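Local coordinates for Bm4233, isoform b (Brugia malayi, PDB 6ANY), which is a venom allergen-like protein of the CAP superfamily from a filarial parasite, a vaccine candidate that probably binds sterols, at residues A[37-49]-A[178-192]. Sequence-based numbering, arbitrary orientation.
Sequences GTYMPRGKNMLLL and YELGEPCKTDSDCNT
Arg42 and Glu182 form a salt bridge through two contacts: NE of Arg42 reaches OE2 of Glu182 at 3.0 Å, almost straight (167°), whereas the bond from Arg42 NH2 to Glu182 OE1 is weak. The carboxylate meets the guanidinium edge, but the two planes lie 46° apart, which rules out a coplanar fork. This bridge flanks a short, irregular antiparallel pairing of 43-44 with 179-180 that joins the CAP domain to the cysteine-rich C-terminal region held by disulfides Cys184-Cys195 and Cys190-Cys202. Two backbone bonds cross here, Lys44 N to Glu179 O (2.9 Å) and Gly181 N to Arg42 O. Beyond them, Asn45 works with both ends of its amide: ND2 donates to Glu179 OE1 at 3.1 Å, approaching from above the carboxylate plane, and OD1 accepts from Asn191 N at 3.1 Å. A water bridges Lys44 O and Glu179 N, with a weaker bond to Asn45 O. On the buried side, Tyr178 OH donates to Pro41 O (2.7 Å), lying in the plane of that carbonyl, where it meets an oxygen lone pair; CB already heads for 37-49, and a chi1 of 60° helps place the ring. Gly43 CA lies against the ring edge. Met46, whose side chain also touches Ile28 of helix 10-28, brings CE obliquely to within 3.7 Å of Tyr178 CG. Leu180 CD2 packs tightly on Pro41 CB at 3.5 Å.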
loop_
_atom_site.group_PDB
_atom_site.type_symbol
_atom_site.label_atom_id
_atom_site.label_comp_id
_atom_site.label_asym_id
_atom_site.label_seq_id
_atom_site.Cartn_x
_atom_site.Cartn_y
_atom_site.Cartn_z
ATOM N N GLY A 37 8.418 2.265 19.967
ATOM C CA GLY A 37 8.744 3.678 20.129
ATOM C C GLY A 37 10.109 4.033 19.469
ATOM O O GLY A 37 10.625 5.160 19.616
ATOM N N THR A 38 10.670 3.114 18.708
ATOM C CA THR A 38 11.977 3.373 18.055
ATOM C C THR A 38 11.785 3.574 16.539
ATOM O O THR A 38 10.959 2.899 15.897
ATOM C CB THR A 38 13.063 2.310 18.424
ATOM O OG1 THR A 38 13.290 1.380 17.362
ATOM C CG2 THR A 38 12.713 1.554 19.719
ATOM N N TYR A 39 12.538 4.525 15.968
ATOM C CA TYR A 39 12.442 4.821 14.535
ATOM C C TYR A 39 12.783 3.634 13.661
ATOM O O TYR A 39 13.668 2.904 13.942
ATOM C CB TYR A 39 13.311 5.999 14.160
ATOM C CG TYR A 39 12.746 7.315 14.670
ATOM C CD1 TYR A 39 11.533 7.793 14.190
ATOM C CD2 TYR A 39 13.420 8.066 15.639
ATOM C CE1 TYR A 39 10.971 8.952 14.669
ATOM C CE2 TYR A 39 12.891 9.250 16.109
ATOM C CZ TYR A 39 11.651 9.680 15.609
ATOM O OH TYR A 39 11.118 10.837 16.023
ATOM N N MET A 40 12.046 3.468 12.578
ATOM C CA MET A 40 12.350 2.456 11.613
ATOM C C MET A 40 13.611 2.830 10.895
ATOM O O MET A 40 13.937 3.995 10.825
ATOM C CB MET A 40 11.176 2.308 10.652
ATOM C CG MET A 40 9.976 1.636 11.329
ATOM S SD MET A 40 10.170 -0.175 11.514
ATOM C CE MET A 40 9.921 -0.824 9.883
ATOM N N PRO A 41 14.332 1.844 10.370
ATOM C CA PRO A 41 15.672 2.123 9.826
ATOM C C PRO A 41 15.571 2.825 8.501
ATOM O O PRO A 41 14.627 2.594 7.774
ATOM C CB PRO A 41 16.281 0.716 9.634
ATOM C CG PRO A 41 15.133 -0.243 9.693
ATOM C CD PRO A 41 14.132 0.399 10.584
ATOM N N ARG A 42 16.545 3.649 8.194
ATOM C CA ARG A 42 16.651 4.281 6.886
ATOM C C ARG A 42 16.807 3.253 5.789
ATOM O O ARG A 42 17.423 2.220 6.005
ATOM C CB ARG A 42 17.773 5.326 6.831
ATOM C CG ARG A 42 17.419 6.600 7.594
ATOM C CD ARG A 42 18.619 7.550 7.782
ATOM N NE ARG A 42 18.913 8.334 6.592
ATOM C CZ ARG A 42 18.350 9.496 6.277
ATOM N NH1 ARG A 42 17.431 10.022 7.062
ATOM N NH2 ARG A 42 18.722 10.147 5.173
ATOM N N GLY A 43 16.170 3.524 4.648
ATOM C CA GLY A 43 16.085 2.619 3.539
ATOM C C GLY A 43 16.547 3.156 2.203
ATOM O O GLY A 43 16.573 4.381 2.005
ATOM N N LYS A 44 16.975 2.228 1.325
ATOM C CA LYS A 44 17.390 2.548 -0.043
ATOM C C LYS A 44 16.651 1.649 -0.977
ATOM O O LYS A 44 16.012 0.640 -0.559
ATOM C CB LYS A 44 18.894 2.416 -0.236
ATOM C CG LYS A 44 19.393 0.974 -0.244
ATOM C CD LYS A 44 20.893 0.927 -0.363
ATOM C CE LYS A 44 21.318 -0.338 -1.063
ATOM N NZ LYS A 44 22.746 -0.641 -0.676
ATOM N N ASN A 45 16.667 2.028 -2.235
ATOM C CA ASN A 45 15.935 1.314 -3.287
ATOM C C ASN A 45 14.413 1.078 -3.008
ATOM O O ASN A 45 13.847 0.090 -3.436
ATOM C CB ASN A 45 16.630 0.010 -3.644
ATOM C CG ASN A 45 17.932 0.232 -4.382
ATOM O OD1 ASN A 45 18.050 1.124 -5.182
ATOM N ND2 ASN A 45 18.909 -0.591 -4.087
ATOM N N MET A 46 13.764 1.992 -2.299
ATOM C CA MET A 46 12.314 1.876 -2.067
ATOM C C MET A 46 11.675 2.471 -3.323
ATOM O O MET A 46 11.843 3.642 -3.605
ATOM C CB MET A 46 11.919 2.622 -0.803
ATOM C CG MET A 46 10.429 2.841 -0.581
ATOM S SD MET A 46 9.703 1.329 0.084
ATOM C CE MET A 46 10.158 1.435 1.756
ATOM N N LEU A 47 10.960 1.637 -4.083
ATOM C CA LEU A 47 10.370 2.071 -5.358
ATOM C C LEU A 47 9.197 3.041 -5.195
ATOM O O LEU A 47 8.383 2.911 -4.256
ATOM C CB LEU A 47 9.942 0.856 -6.202
ATOM C CG LEU A 47 11.097 -0.078 -6.589
ATOM C CD1 LEU A 47 10.628 -1.313 -7.337
ATOM C CD2 LEU A 47 12.210 0.682 -7.362
ATOM N N LEU A 48 9.103 3.989 -6.125
ATOM C CA LEU A 48 8.016 4.922 -6.156
ATOM C C LEU A 48 6.772 4.239 -6.810
ATOM O O LEU A 48 6.795 3.797 -7.957
ATOM C CB LEU A 48 8.413 6.162 -6.911
ATOM C CG LEU A 48 7.509 7.395 -6.762
ATOM C CD1 LEU A 48 8.277 8.702 -6.867
ATOM C CD2 LEU A 48 6.486 7.446 -7.861
ATOM N N LEU A 49 5.704 4.133 -6.049
ATOM C CA LEU A 49 4.479 3.474 -6.558
ATOM C C LEU A 49 3.845 4.211 -7.726
ATOM O O LEU A 49 3.773 5.409 -7.734
ATOM C CB LEU A 49 3.444 3.251 -5.456
ATOM C CG LEU A 49 3.888 2.494 -4.232
ATOM C CD1 LEU A 49 2.719 2.388 -3.238
ATOM C CD2 LEU A 49 4.395 1.107 -4.594
ATOM N N TYR A 178 12.213 -3.846 3.080
ATOM C CA TYR A 178 12.947 -2.949 2.213
ATOM C C TYR A 178 14.435 -2.981 2.549
ATOM O O TYR A 178 14.796 -3.413 3.599
ATOM C CB TYR A 178 12.401 -1.514 2.294
ATOM C CG TYR A 178 12.441 -0.842 3.652
ATOM C CD1 TYR A 178 11.390 -0.990 4.540
ATOM C CD2 TYR A 178 13.500 0.008 4.017
ATOM C CE1 TYR A 178 11.390 -0.378 5.771
ATOM C CE2 TYR A 178 13.537 0.633 5.277
ATOM C CZ TYR A 178 12.478 0.429 6.172
ATOM O OH TYR A 178 12.458 1.041 7.431
ATOM N N GLU A 179 15.286 -2.557 1.627
ATOM C CA GLU A 179 16.762 -2.620 1.825
ATOM C C GLU A 179 17.224 -1.503 2.773
ATOM O O GLU A 179 16.798 -0.363 2.641
ATOM C CB GLU A 179 17.556 -2.505 0.517
ATOM C CG GLU A 179 17.209 -3.523 -0.520
ATOM C CD GLU A 179 17.946 -3.260 -1.846
ATOM O OE1 GLU A 179 19.054 -2.604 -1.760
ATOM O OE2 GLU A 179 17.389 -3.710 -2.920
ATOM N N LEU A 180 18.090 -1.861 3.718
ATOM C CA LEU A 180 18.747 -0.906 4.615
ATOM C C LEU A 180 19.786 -0.078 3.886
ATOM O O LEU A 180 20.649 -0.607 3.208
ATOM C CB LEU A 180 19.423 -1.606 5.764
ATOM C CG LEU A 180 18.478 -2.427 6.685
ATOM C CD1 LEU A 180 19.269 -2.985 7.829
ATOM C CD2 LEU A 180 17.393 -1.548 7.253
ATOM N N GLY A 181 19.632 1.234 3.949
ATOM C CA GLY A 181 20.555 2.126 3.277
ATOM C C GLY A 181 20.107 3.548 3.396
ATOM O O GLY A 181 19.281 3.914 4.240
ATOM N N GLU A 182 20.603 4.365 2.499
ATOM C CA GLU A 182 20.207 5.781 2.419
ATOM C C GLU A 182 19.227 6.032 1.239
ATOM O O GLU A 182 19.385 5.471 0.134
ATOM C CB GLU A 182 21.508 6.582 2.268
ATOM C CG GLU A 182 21.379 8.042 2.563
ATOM C CD GLU A 182 21.328 8.401 4.056
ATOM O OE1 GLU A 182 21.400 9.636 4.304
ATOM O OE2 GLU A 182 21.229 7.494 4.932
ATOM N N PRO A 183 18.222 6.896 1.440
ATOM C CA PRO A 183 17.390 7.299 0.319
ATOM C C PRO A 183 18.219 7.891 -0.837
ATOM O O PRO A 183 19.207 8.567 -0.608
ATOM C CB PRO A 183 16.452 8.326 0.945
ATOM C CG PRO A 183 16.398 7.929 2.387
ATOM C CD PRO A 183 17.808 7.599 2.666
ATOM N N CYS A 184 17.802 7.633 -2.070
ATOM C CA CYS A 184 18.546 8.089 -3.226
ATOM C C CYS A 184 18.575 9.661 -3.318
ATOM O O CYS A 184 17.564 10.380 -3.036
ATOM C CB CYS A 184 17.949 7.487 -4.497
ATOM S SG CYS A 184 16.312 8.128 -4.963
ATOM N N LYS A 185 19.751 10.158 -3.655
ATOM C CA LYS A 185 20.007 11.557 -3.888
ATOM C C LYS A 185 20.240 11.852 -5.364
ATOM O O LYS A 185 20.052 12.985 -5.789
ATOM C CB LYS A 185 21.205 12.011 -3.079
ATOM C CG LYS A 185 20.851 12.278 -1.621
ATOM C CD LYS A 185 21.944 11.790 -0.674
ATOM C CE LYS A 185 23.110 12.712 -0.583
ATOM N NZ LYS A 185 23.068 13.441 0.708
ATOM N N THR A 186 20.669 10.833 -6.107
ATOM C CA THR A 186 20.929 10.987 -7.492
ATOM C C THR A 186 20.586 9.686 -8.228
ATOM O O THR A 186 20.496 8.640 -7.619
ATOM C CB THR A 186 22.422 11.382 -7.722
ATOM O OG1 THR A 186 22.560 11.589 -9.107
ATOM C CG2 THR A 186 23.395 10.296 -7.336
ATOM N N ASP A 187 20.450 9.734 -9.553
ATOM C CA ASP A 187 20.017 8.521 -10.281
ATOM C C ASP A 187 20.842 7.284 -10.076
ATOM O O ASP A 187 20.296 6.144 -10.037
ATOM C CB ASP A 187 19.877 8.798 -11.792
ATOM C CG ASP A 187 18.752 9.831 -12.123
ATOM O OD1 ASP A 187 17.801 9.979 -11.327
ATOM O OD2 ASP A 187 18.788 10.464 -13.192
ATOM N N SER A 188 22.153 7.469 -9.996
ATOM C CA SER A 188 23.103 6.378 -9.920
ATOM C C SER A 188 23.004 5.615 -8.600
ATOM O O SER A 188 23.435 4.474 -8.528
ATOM C CB SER A 188 24.552 6.889 -10.133
ATOM O OG SER A 188 24.913 7.784 -9.115
ATOM N N ASP A 189 22.432 6.251 -7.576
ATOM C CA ASP A 189 22.141 5.607 -6.311
ATOM C C ASP A 189 21.093 4.519 -6.445
ATOM O O ASP A 189 21.060 3.608 -5.640
ATOM C CB ASP A 189 21.601 6.609 -5.270
ATOM C CG ASP A 189 22.652 7.577 -4.758
ATOM O OD1 ASP A 189 23.907 7.344 -4.857
ATOM O OD2 ASP A 189 22.177 8.579 -4.236
ATOM N N CYS A 190 20.226 4.623 -7.422
ATOM C CA CYS A 190 19.150 3.661 -7.558
ATOM C C CYS A 190 19.540 2.488 -8.405
ATOM O O CYS A 190 20.119 2.669 -9.436
ATOM C CB CYS A 190 17.919 4.316 -8.161
ATOM S SG CYS A 190 17.197 5.542 -7.053
ATOM N N ASN A 191 19.136 1.270 -8.082
ATOM C CA ASN A 191 19.443 0.212 -9.044
ATOM C C ASN A 191 18.598 0.485 -10.298
ATOM O O ASN A 191 19.069 0.232 -11.406
ATOM C CB ASN A 191 19.155 -1.195 -8.537
ATOM C CG ASN A 191 19.952 -1.542 -7.325
ATOM O OD1 ASN A 191 21.079 -1.094 -7.159
ATOM N ND2 ASN A 191 19.363 -2.345 -6.456
ATOM N N THR A 192 17.351 0.964 -10.162
ATOM C CA THR A 192 16.629 1.245 -11.410
ATOM C C THR A 192 17.276 2.352 -12.235
ATOM O O THR A 192 16.880 2.578 -13.385
ATOM C CB THR A 192 15.210 1.793 -11.069
ATOM O OG1 THR A 192 15.342 2.987 -10.311
ATOM C CG2 THR A 192 14.418 0.786 -10.281
HETATM O O HOH W 1 14.043 -1.344 -0.895
HETATM O O HOH W 2 18.305 4.053 -3.626
#